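Local coordinates for protein 6-phosphofructokinase subunit beta (Saccharomyces cerevisiae, PDB 3O8O) that catalyses the ATP-dependent phosphorylation of fructose 6-phosphate to fructose 1,6-bisphosphate, the first committing step of glycolysis, as an allosterically regulated enzyme, at residues B[560-568]-B[651-662]; B[570-580]-B[623-631]. All coordinates share one frame; numbering follows the deposited sequence.

Interaction 1: B[560-568]-B[651-662]; sequences GRAFVVDCQ and FDAKPAYPGHVQ. With FDP (2,6-di-O-phosphono-beta-D-fructofuranose), chain L; FDP (2,6-di-O-phosphono-beta-D-fructofuranose), chain J.
The guanidinium of Arg-561 carries Lys-654 on one face and two anionic groups at its edge, the Asp-652 carboxylate and a phosphate oxygen of FDP. Lys-654 CG sits 3.7 Å above the plane, over its centre. In the plane, Arg-561 holds the carboxylate of Asp-652 side-on. Arg-561 NE donates to Asp-652 OD2 at 3.1 Å. Arg-561 NH2 donates to Asp-652 OD1 at 2.6 Å. Both belong to one salt bridge. The two planes are 35° apart. A bend at chi3 (-72°) turns the Arg-561 chain so that NH1 also makes a weak bond to phosphate oxygen O5P of that FDP. An alanine here would remove the guanidinium and is likely to leave Asp-652 without its charged mate and that phosphate less well held. The Phe-563 ring has Pro-655 O at its edge, and its CE2 lies 3.6 Å from Lys-654 CB. At the other end, His-660 NE2 donates to O6P of a second FDP at 3.1 Å. Nearby, Gln-662 OE1 accepts from the backbone N of Gln-568 at 3.0 Å. Five sound backbone bonds, from Ala-562 N to Asp-566 N, join the strands in parallel register. Both ends thus serve fructose 2,6-bisphosphate sites shared with subunit alpha; the roles of Arg-561 and Lys-654 are predicted. In the four-stranded parallel sheet of the regulatory domain, strand 561-567 lies between 622-627 and the outer strand 652-656. Phe-563 packs on helix 537-558. Ala-653, on the opposite face, meets helix 636-647; Phe-651, just before the strand, also touches that helix and packs on helix 597-614.

Interaction 2: B[570-580]-B[623-631]; sequences GNSGYLATYAS and LILKSTNAS
One side-chain hydrogen bond crosses this contact, from Asn-629 to Asn-571. ND2 of Asn-629 lies 2.7 Å from OD1 of Asn-571, with an N-H...O angle of 152°. The donor stands above the carbonyl plane of Asn-571, and the two amides are turned 48° apart. Asn-571 CG is anti to its own carbonyl carbon (chi1 -67°), which brings OD1 back to Asn-629 although CB points away. The other end of the Asn-571 amide, ND2, donates to Met-741 O.

The remaining contacts are packing. CD1 of Leu-625 lies 3.6 Å from Ala-579 CB and also touches the backbone N of Ser-580. Ala-576 CB packs against Ser-627 OG. The small residues Ala-576, Ala-579 and Ser-627 are consistent with the close approach of 574-580 to 623-627, whose axes are 8.0 Å apart and nearly antiparallel (166°).

Within 570-580, Ser-572 OG accepts from Tyr-574 N in an ST turn just before the helix, and also bonds to Ser-525 O. Gly-573 takes the N-cap position.

The interface is small, apolar at Leu-625 and Ala-579 and polar at the Asn-571/Asn-629 end, beside Gly-570 of the fructose 2,6-bisphosphate pocket. The single amide bond probably fixes the loop before the helix against the 3-10 turn after the strand, while the rest relies on shape.

How the interactions relate
Interactions 1 and 2 share one parallel sheet, and their centres are 11 Å apart. Strand 561-567 leads through the loop at Gly-570 into helix 574-583, which packs on the neighbouring strand 622-627. Phe-563 O and Ile-624 N, 2.8 Å apart, probably form one of the backbone bonds joining these strands. CG2 of Val-565 packs on CD2 of Leu-625 at 3.8 Å. Asp-566 OD1 probably hydrogen-bonds to Thr-628 OG1, in the turn after strand 622-627, though the modelled distance is too short to be reliable. Gln-662 OE1 touches Leu-575 CD2 at 3.7 Å. Gln-568 and His-660 of interaction 1 and Gly-570 of interaction 2 border the same activator pocket, while Arg-561 lies at the other FDP.

Interaction 1: B[560-568]-B[651-662]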
loop_
_atom_site.group_PDB
_atom_site.type_symbol
_atom_site.label_atom_id
_atom_site.label_comp_id
_atom_site.label_asym_id
_atom_site.label_seq_id
_atom_site.Cartn_x
_atom_site.Cartn_y
_atom_site.Cartn_z
ATOM N N GLY B 560 19.333 -21.945 -1.455
ATOM C CA GLY B 560 19.026 -20.998 -2.504
ATOM C C GLY B 560 17.885 -20.080 -2.112
ATOM O O GLY B 560 16.903 -19.913 -2.841
ATOM N N ARG B 561 18.004 -19.483 -0.938
ATOM C CA ARG B 561 16.984 -18.569 -0.493
ATOM C C ARG B 561 17.539 -17.513 0.422
ATOM O O ARG B 561 18.405 -17.784 1.242
ATOM C CB ARG B 561 15.864 -19.315 0.221
ATOM C CG ARG B 561 14.931 -18.378 0.931
ATOM C CD ARG B 561 13.657 -19.049 1.276
ATOM N NE ARG B 561 12.825 -19.303 0.107
ATOM C CZ ARG B 561 11.598 -19.814 0.186
ATOM N NH1 ARG B 561 11.088 -20.116 1.368
ATOM N NH2 ARG B 561 10.881 -20.016 -0.903
ATOM N N ALA B 562 17.029 -16.301 0.265
ATOM C CA ALA B 562 17.441 -15.176 1.086
ATOM C C ALA B 562 16.186 -14.557 1.693
ATOM O O ALA B 562 15.086 -14.674 1.143
ATOM C CB ALA B 562 18.204 -14.126 0.236
ATOM N N PHE B 563 16.353 -13.917 2.846
ATOM C CA PHE B 563 15.235 -13.272 3.521
ATOM C C PHE B 563 15.490 -11.783 3.629
ATOM O O PHE B 563 16.598 -11.362 3.954
ATOM C CB PHE B 563 15.046 -13.814 4.943
ATOM C CG PHE B 563 14.148 -15.006 5.037
ATOM C CD1 PHE B 563 14.673 -16.289 5.153
ATOM C CD2 PHE B 563 12.772 -14.850 5.030
ATOM C CE1 PHE B 563 13.830 -17.404 5.263
ATOM C CE2 PHE B 563 11.929 -15.944 5.141
ATOM C CZ PHE B 563 12.453 -17.223 5.258
ATOM N N VAL B 564 14.478 -10.982 3.322
ATOM C CA VAL B 564 14.601 -9.550 3.481
ATOM C C VAL B 564 13.825 -9.284 4.767
ATOM O O VAL B 564 12.595 -9.465 4.817
ATOM C CB VAL B 564 13.967 -8.779 2.344
ATOM C CG1 VAL B 564 14.061 -7.272 2.629
ATOM C CG2 VAL B 564 14.669 -9.098 1.075
ATOM N N VAL B 565 14.570 -8.894 5.804
ATOM C CA VAL B 565 14.027 -8.647 7.122
ATOM C C VAL B 565 13.820 -7.200 7.415
ATOM O O VAL B 565 14.788 -6.449 7.517
ATOM C CB VAL B 565 14.961 -9.145 8.193
ATOM C CG1 VAL B 565 14.252 -9.098 9.531
ATOM C CG2 VAL B 565 15.429 -10.531 7.860
ATOM N N ASP B 566 12.562 -6.806 7.577
ATOM C CA ASP B 566 12.229 -5.424 7.900
ATOM C C ASP B 566 12.781 -5.102 9.302
ATOM O O ASP B 566 12.485 -5.813 10.245
ATOM C CB ASP B 566 10.716 -5.269 7.871
ATOM C CG ASP B 566 10.279 -3.859 8.168
ATOM O OD1 ASP B 566 10.762 -2.954 7.459
ATOM O OD2 ASP B 566 9.457 -3.658 9.096
ATOM N N CYS B 567 13.587 -4.046 9.433
ATOM C CA CYS B 567 14.190 -3.661 10.719
ATOM C C CYS B 567 13.701 -2.314 11.211
ATOM O O CYS B 567 13.313 -1.485 10.409
ATOM C CB CYS B 567 15.697 -3.597 10.590
ATOM S SG CYS B 567 16.385 -5.170 10.183
ATOM N N GLN B 568 13.723 -2.093 12.525
ATOM C CA GLN B 568 13.260 -0.830 13.077
ATOM C C GLN B 568 14.365 0.170 13.223
ATOM O O GLN B 568 15.494 -0.082 12.814
ATOM C CB GLN B 568 12.590 -1.042 14.428
ATOM C CG GLN B 568 11.137 -1.458 14.288
ATOM C CD GLN B 568 10.418 -1.605 15.609
ATOM O OE1 GLN B 568 9.270 -2.051 15.663
ATOM N NE2 GLN B 568 11.088 -1.232 16.687
ATOM N N PHE B 651 17.600 -18.226 -7.523
ATOM C CA PHE B 651 17.355 -18.280 -6.081
ATOM C C PHE B 651 16.175 -17.357 -5.826
ATOM O O PHE B 651 15.835 -16.557 -6.686
ATOM C CB PHE B 651 18.571 -17.775 -5.310
ATOM C CG PHE B 651 18.822 -16.318 -5.490
ATOM C CD1 PHE B 651 18.422 -15.409 -4.513
ATOM C CD2 PHE B 651 19.477 -15.834 -6.632
ATOM C CE1 PHE B 651 18.677 -14.019 -4.660
ATOM C CE2 PHE B 651 19.739 -14.444 -6.792
ATOM C CZ PHE B 651 19.338 -13.545 -5.802
ATOM N N ASP B 652 15.526 -17.464 -4.672
ATOM C CA ASP B 652 14.417 -16.558 -4.417
ATOM C C ASP B 652 14.589 -15.844 -3.079
ATOM O O ASP B 652 15.594 -16.044 -2.368
ATOM C CB ASP B 652 13.091 -17.293 -4.426
ATOM C CG ASP B 652 12.974 -18.258 -3.281
ATOM O OD1 ASP B 652 11.862 -18.774 -2.997
ATOM O OD2 ASP B 652 14.021 -18.503 -2.657
ATOM N N ALA B 653 13.613 -15.003 -2.740
ATOM C CA ALA B 653 13.656 -14.268 -1.491
ATOM C C ALA B 653 12.274 -14.117 -0.910
ATOM O O ALA B 653 11.295 -13.987 -1.653
ATOM C CB ALA B 653 14.249 -12.908 -1.702
ATOM N N LYS B 654 12.196 -14.130 0.420
ATOM C CA LYS B 654 10.924 -13.968 1.115
ATOM C C LYS B 654 11.046 -12.829 2.097
ATOM O O LYS B 654 12.135 -12.468 2.519
ATOM C CB LYS B 654 10.522 -15.233 1.883
ATOM C CG LYS B 654 10.210 -16.441 1.025
ATOM C CD LYS B 654 9.313 -16.055 -0.125
ATOM C CE LYS B 654 8.780 -17.259 -0.874
ATOM N NZ LYS B 654 7.678 -17.907 -0.138
ATOM N N PRO B 655 9.922 -12.235 2.471
ATOM C CA PRO B 655 10.007 -11.131 3.427
ATOM C C PRO B 655 9.887 -11.629 4.876
ATOM O O PRO B 655 9.405 -12.743 5.141
ATOM C CB PRO B 655 8.842 -10.227 3.005
ATOM C CG PRO B 655 7.836 -11.221 2.523
ATOM C CD PRO B 655 8.617 -12.269 1.796
ATOM N N ALA B 656 10.349 -10.806 5.811
ATOM C CA ALA B 656 10.278 -11.154 7.224
ATOM C C ALA B 656 10.022 -9.891 8.004
ATOM O O ALA B 656 10.759 -8.918 7.858
ATOM C CB ALA B 656 11.568 -11.796 7.680
ATOM N N TYR B 657 8.964 -9.903 8.810
ATOM C CA TYR B 657 8.623 -8.740 9.606
ATOM C C TYR B 657 8.572 -9.024 11.103
ATOM O O TYR B 657 7.492 -9.193 11.672
ATOM C CB TYR B 657 7.285 -8.162 9.151
ATOM C CG TYR B 657 7.300 -7.531 7.788
ATOM C CD1 TYR B 657 7.074 -8.285 6.653
ATOM C CD2 TYR B 657 7.495 -6.176 7.636
ATOM C CE1 TYR B 657 7.034 -7.698 5.373
ATOM C CE2 TYR B 657 7.455 -5.579 6.383
ATOM C CZ TYR B 657 7.222 -6.344 5.250
ATOM O OH TYR B 657 7.173 -5.744 4.012
ATOM N N PRO B 658 9.742 -9.064 11.761
ATOM C CA PRO B 658 9.809 -9.329 13.198
ATOM C C PRO B 658 8.989 -8.296 13.945
ATOM O O PRO B 658 8.457 -8.561 15.020
ATOM C CB PRO B 658 11.308 -9.266 13.500
ATOM C CG PRO B 658 11.814 -8.362 12.463
ATOM C CD PRO B 658 11.075 -8.766 11.231
ATOM N N GLY B 659 8.886 -7.115 13.362
ATOM C CA GLY B 659 8.071 -6.087 13.969
ATOM C C GLY B 659 8.373 -5.604 15.378
ATOM O O GLY B 659 9.485 -5.165 15.676
ATOM N N HIS B 660 7.371 -5.662 16.250
ATOM C CA HIS B 660 7.539 -5.204 17.613
ATOM C C HIS B 660 8.309 -6.131 18.543
ATOM O O HIS B 660 8.651 -5.709 19.647
ATOM C CB HIS B 660 6.181 -4.869 18.240
ATOM C CG HIS B 660 5.643 -3.530 17.830
ATOM N ND1 HIS B 660 4.913 -3.329 16.676
ATOM C CD2 HIS B 660 5.770 -2.311 18.402
ATOM C CE1 HIS B 660 4.616 -2.047 16.560
ATOM N NE2 HIS B 660 5.126 -1.408 17.592
ATOM N N VAL B 661 8.592 -7.373 18.145
ATOM C CA VAL B 661 9.343 -8.201 19.061
ATOM C C VAL B 661 10.676 -7.539 19.159
ATOM O O VAL B 661 11.490 -7.864 20.015
ATOM C CB VAL B 661 9.589 -9.644 18.588
ATOM C CG1 VAL B 661 8.309 -10.402 18.589
ATOM C CG2 VAL B 661 10.275 -9.650 17.259
ATOM N N GLN B 662 10.912 -6.603 18.271
ATOM C CA GLN B 662 12.177 -5.933 18.313
ATOM C C GLN B 662 12.369 -5.153 19.602
ATOM O O GLN B 662 13.461 -4.653 19.844
ATOM C CB GLN B 662 12.337 -5.042 17.087
ATOM C CG GLN B 662 12.421 -5.856 15.804
ATOM C CD GLN B 662 12.669 -5.002 14.581
ATOM O OE1 GLN B 662 13.790 -4.527 14.345
ATOM N NE2 GLN B 662 11.620 -4.791 13.797
HETATM P P1 FDP L . 11.427 5.660 17.571
HETATM O O1P FDP L . 11.209 6.903 18.343
HETATM O O2P FDP L . 12.687 4.833 18.130
HETATM O O3P FDP L . 11.753 5.972 16.025
HETATM O O1 FDP L . 11.249 1.954 15.357
HETATM C C1 FDP L . 11.121 3.297 15.834
HETATM C C2 FDP L . 10.200 3.343 17.055
HETATM O O2 FDP L . 10.170 4.653 17.635
HETATM C C3 FDP L . 10.626 2.287 18.077
HETATM O O3 FDP L . 11.131 2.953 19.236
HETATM C C4 FDP L . 9.306 1.601 18.416
HETATM O O4 FDP L . 9.578 0.238 18.753
HETATM C C5 FDP L . 8.618 1.674 17.058
HETATM O O5 FDP L . 8.858 3.030 16.665
HETATM C C6 FDP L . 7.109 1.426 17.090
HETATM O O6 FDP L . 6.436 2.497 17.758
HETATM P P2 FDP L . 4.852 2.722 17.573
HETATM O O4P FDP L . 4.409 4.013 18.140
HETATM O O5P FDP L . 4.531 2.605 16.001
HETATM O O6P FDP L . 4.152 1.454 18.272
HETATM P P1 FDP J . 2.207 -24.987 4.788
HETATM O O1P FDP J . 2.469 -26.436 4.637
HETATM O O2P FDP J . 0.663 -24.699 5.147
HETATM O O3P FDP J . 2.505 -24.181 3.429
HETATM O O1 FDP J . 1.826 -21.024 7.032
HETATM C C1 FDP J . 1.803 -22.442 6.841
HETATM C C2 FDP J . 3.113 -22.886 6.188
HETATM O O2 FDP J . 3.117 -24.294 5.923
HETATM C C3 FDP J . 4.315 -22.551 7.075
HETATM O O3 FDP J . 4.779 -23.732 7.736
HETATM C C4 FDP J . 5.354 -22.142 6.035
HETATM O O4 FDP J . 6.339 -21.332 6.684
HETATM C C5 FDP J . 4.451 -21.323 5.115
HETATM O O5 FDP J . 3.284 -22.149 4.969
HETATM C C6 FDP J . 5.051 -21.059 3.732
HETATM O O6 FDP J . 6.314 -20.395 3.799
HETATM P P2 FDP J . 7.157 -20.192 2.443
HETATM O O4P FDP J . 6.746 -18.959 1.737
HETATM O O5P FDP J . 8.712 -20.171 2.857
HETATM O O6P FDP J . 6.924 -21.527 1.573
#

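Interaction 2: B[570-580]-B[623-631]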
loop_
_atom_site.group_PDB
_atom_site.type_symbol
_atom_site.label_atom_id
_atom_site.label_comp_id
_atom_site.label_asym_id
_atom_site.label_seq_id
_atom_site.Cartn_x
_atom_site.Cartn_y
_atom_site.Cartn_z
ATOM N N GLY B 570 13.525 3.800 12.780
ATOM C CA GLY B 570 13.226 5.049 12.103
ATOM C C GLY B 570 14.268 5.478 11.067
ATOM O O GLY B 570 14.532 4.769 10.082
ATOM N N ASN B 571 14.872 6.638 11.260
ATOM C CA ASN B 571 15.853 7.081 10.298
ATOM C C ASN B 571 17.268 6.706 10.697
ATOM O O ASN B 571 18.239 7.130 10.036
ATOM C CB ASN B 571 15.772 8.593 10.115
ATOM C CG ASN B 571 14.487 9.035 9.469
ATOM O OD1 ASN B 571 14.021 8.431 8.513
ATOM N ND2 ASN B 571 13.922 10.107 9.971
ATOM N N SER B 572 17.394 5.935 11.772
ATOM C CA SER B 572 18.703 5.517 12.250
ATOM C C SER B 572 19.040 4.081 11.876
ATOM O O SER B 572 18.330 3.145 12.260
ATOM C CB SER B 572 18.790 5.659 13.759
ATOM O OG SER B 572 19.974 5.034 14.219
ATOM N N GLY B 573 20.142 3.919 11.145
ATOM C CA GLY B 573 20.583 2.601 10.726
ATOM C C GLY B 573 21.386 1.862 11.788
ATOM O O GLY B 573 21.955 0.794 11.551
ATOM N N TYR B 574 21.419 2.425 12.982
ATOM C CA TYR B 574 22.160 1.806 14.052
ATOM C C TYR B 574 21.794 0.327 14.266
ATOM O O TYR B 574 22.659 -0.554 14.204
ATOM C CB TYR B 574 21.945 2.582 15.345
ATOM C CG TYR B 574 22.640 1.938 16.510
ATOM C CD1 TYR B 574 24.017 2.080 16.700
ATOM C CD2 TYR B 574 21.922 1.184 17.422
ATOM C CE1 TYR B 574 24.649 1.489 17.780
ATOM C CE2 TYR B 574 22.531 0.599 18.486
ATOM C CZ TYR B 574 23.892 0.751 18.677
ATOM O OH TYR B 574 24.454 0.200 19.806
ATOM N N LEU B 575 20.515 0.056 14.518
ATOM C CA LEU B 575 20.063 -1.308 14.766
ATOM C C LEU B 575 20.321 -2.274 13.615
ATOM O O LEU B 575 20.828 -3.379 13.818
ATOM C CB LEU B 575 18.585 -1.304 15.122
ATOM C CG LEU B 575 17.912 -2.666 15.393
ATOM C CD1 LEU B 575 18.557 -3.466 16.532
ATOM C CD2 LEU B 575 16.464 -2.392 15.711
ATOM N N ALA B 576 19.974 -1.871 12.402
ATOM C CA ALA B 576 20.201 -2.740 11.256
ATOM C C ALA B 576 21.698 -3.050 11.102
ATOM O O ALA B 576 22.083 -4.190 10.832
ATOM C CB ALA B 576 19.671 -2.072 10.005
ATOM N N THR B 577 22.534 -2.030 11.289
ATOM C CA THR B 577 23.973 -2.191 11.152
ATOM C C THR B 577 24.566 -3.185 12.113
ATOM O O THR B 577 25.186 -4.162 11.687
ATOM C CB THR B 577 24.726 -0.876 11.331
ATOM O OG1 THR B 577 24.353 0.032 10.283
ATOM C CG2 THR B 577 26.227 -1.128 11.287
ATOM N N TYR B 578 24.383 -2.952 13.405
ATOM C CA TYR B 578 24.943 -3.886 14.369
ATOM C C TYR B 578 24.308 -5.264 14.298
ATOM O O TYR B 578 25.000 -6.276 14.462
ATOM C CB TYR B 578 24.912 -3.299 15.791
ATOM C CG TYR B 578 25.999 -2.255 15.936
ATOM C CD1 TYR B 578 25.817 -0.960 15.448
ATOM C CD2 TYR B 578 27.277 -2.615 16.366
ATOM C CE1 TYR B 578 26.881 -0.067 15.367
ATOM C CE2 TYR B 578 28.347 -1.721 16.285
ATOM C CZ TYR B 578 28.140 -0.463 15.785
ATOM O OH TYR B 578 29.196 0.396 15.680
ATOM N N ALA B 579 23.011 -5.320 14.021
ATOM C CA ALA B 579 22.353 -6.628 13.909
ATOM C C ALA B 579 23.062 -7.386 12.775
ATOM O O ALA B 579 23.523 -8.541 12.924
ATOM C CB ALA B 579 20.869 -6.451 13.585
ATOM N N SER B 580 23.147 -6.696 11.646
ATOM C CA SER B 580 23.796 -7.227 10.481
ATOM C C SER B 580 25.188 -7.766 10.852
ATOM O O SER B 580 25.530 -8.921 10.567
ATOM C CB SER B 580 23.910 -6.127 9.426
ATOM O OG SER B 580 24.769 -6.518 8.369
ATOM N N LEU B 623 20.825 -13.443 4.440
ATOM C CA LEU B 623 19.946 -12.436 5.012
ATOM C C LEU B 623 20.256 -11.049 4.486
ATOM O O LEU B 623 21.414 -10.670 4.300
ATOM C CB LEU B 623 20.084 -12.371 6.535
ATOM C CG LEU B 623 19.742 -13.578 7.381
ATOM C CD1 LEU B 623 19.917 -13.222 8.830
ATOM C CD2 LEU B 623 18.302 -13.987 7.119
ATOM N N ILE B 624 19.205 -10.281 4.269
ATOM C CA ILE B 624 19.337 -8.918 3.815
ATOM C C ILE B 624 18.535 -8.165 4.857
ATOM O O ILE B 624 17.315 -8.323 4.917
ATOM C CB ILE B 624 18.679 -8.711 2.431
ATOM C CG1 ILE B 624 19.438 -9.484 1.358
ATOM C CG2 ILE B 624 18.674 -7.248 2.074
ATOM C CD1 ILE B 624 18.756 -9.436 0.032
ATOM N N LEU B 625 19.208 -7.402 5.716
ATOM C CA LEU B 625 18.494 -6.631 6.727
ATOM C C LEU B 625 18.188 -5.299 6.108
ATOM O O LEU B 625 19.036 -4.667 5.504
ATOM C CB LEU B 625 19.316 -6.439 8.006
ATOM C CG LEU B 625 19.811 -7.715 8.706
ATOM C CD1 LEU B 625 20.079 -7.371 10.161
ATOM C CD2 LEU B 625 18.792 -8.867 8.606
ATOM N N LYS B 626 16.957 -4.867 6.256
ATOM C CA LYS B 626 16.592 -3.613 5.672
ATOM C C LYS B 626 15.802 -2.738 6.629
ATOM O O LYS B 626 14.680 -3.063 6.999
ATOM C CB LYS B 626 15.797 -3.889 4.388
ATOM C CG LYS B 626 15.294 -2.671 3.630
ATOM C CD LYS B 626 13.867 -2.407 3.944
ATOM C CE LYS B 626 13.356 -1.166 3.246
ATOM N NZ LYS B 626 11.884 -0.954 3.499
ATOM N N SER B 627 16.413 -1.646 7.064
ATOM C CA SER B 627 15.722 -0.703 7.908
ATOM C C SER B 627 14.553 -0.238 7.035
ATOM O O SER B 627 14.747 0.048 5.850
ATOM C CB SER B 627 16.617 0.503 8.210
ATOM O OG SER B 627 17.546 0.238 9.258
ATOM N N THR B 628 13.353 -0.155 7.604
ATOM C CA THR B 628 12.190 0.296 6.850
ATOM C C THR B 628 12.411 1.637 6.138
ATOM O O THR B 628 12.079 1.780 4.958
ATOM C CB THR B 628 10.979 0.456 7.750
ATOM O OG1 THR B 628 10.785 -0.757 8.488
ATOM C CG2 THR B 628 9.753 0.763 6.942
ATOM N N ASN B 629 12.975 2.614 6.846
ATOM C CA ASN B 629 13.188 3.921 6.239
ATOM C C ASN B 629 14.303 3.915 5.239
ATOM O O ASN B 629 14.658 4.958 4.681
ATOM C CB ASN B 629 13.419 4.983 7.307
ATOM C CG ASN B 629 12.139 5.347 8.030
ATOM O OD1 ASN B 629 11.118 4.649 7.899
ATOM N ND2 ASN B 629 12.175 6.430 8.806
ATOM N N ALA B 630 14.864 2.734 5.002
ATOM C CA ALA B 630 15.903 2.640 3.987
ATOM C C ALA B 630 15.267 2.887 2.601
ATOM O O ALA B 630 15.962 3.194 1.651
ATOM C CB ALA B 630 16.555 1.300 4.041
ATOM N N SER B 631 13.947 2.737 2.500
ATOM C CA SER B 631 13.221 3.002 1.262
ATOM C C SER B 631 11.714 3.073 1.433
ATOM O O SER B 631 11.103 2.113 1.931
ATOM C CB SER B 631 13.504 1.952 0.206
ATOM O OG SER B 631 12.623 2.169 -0.895
#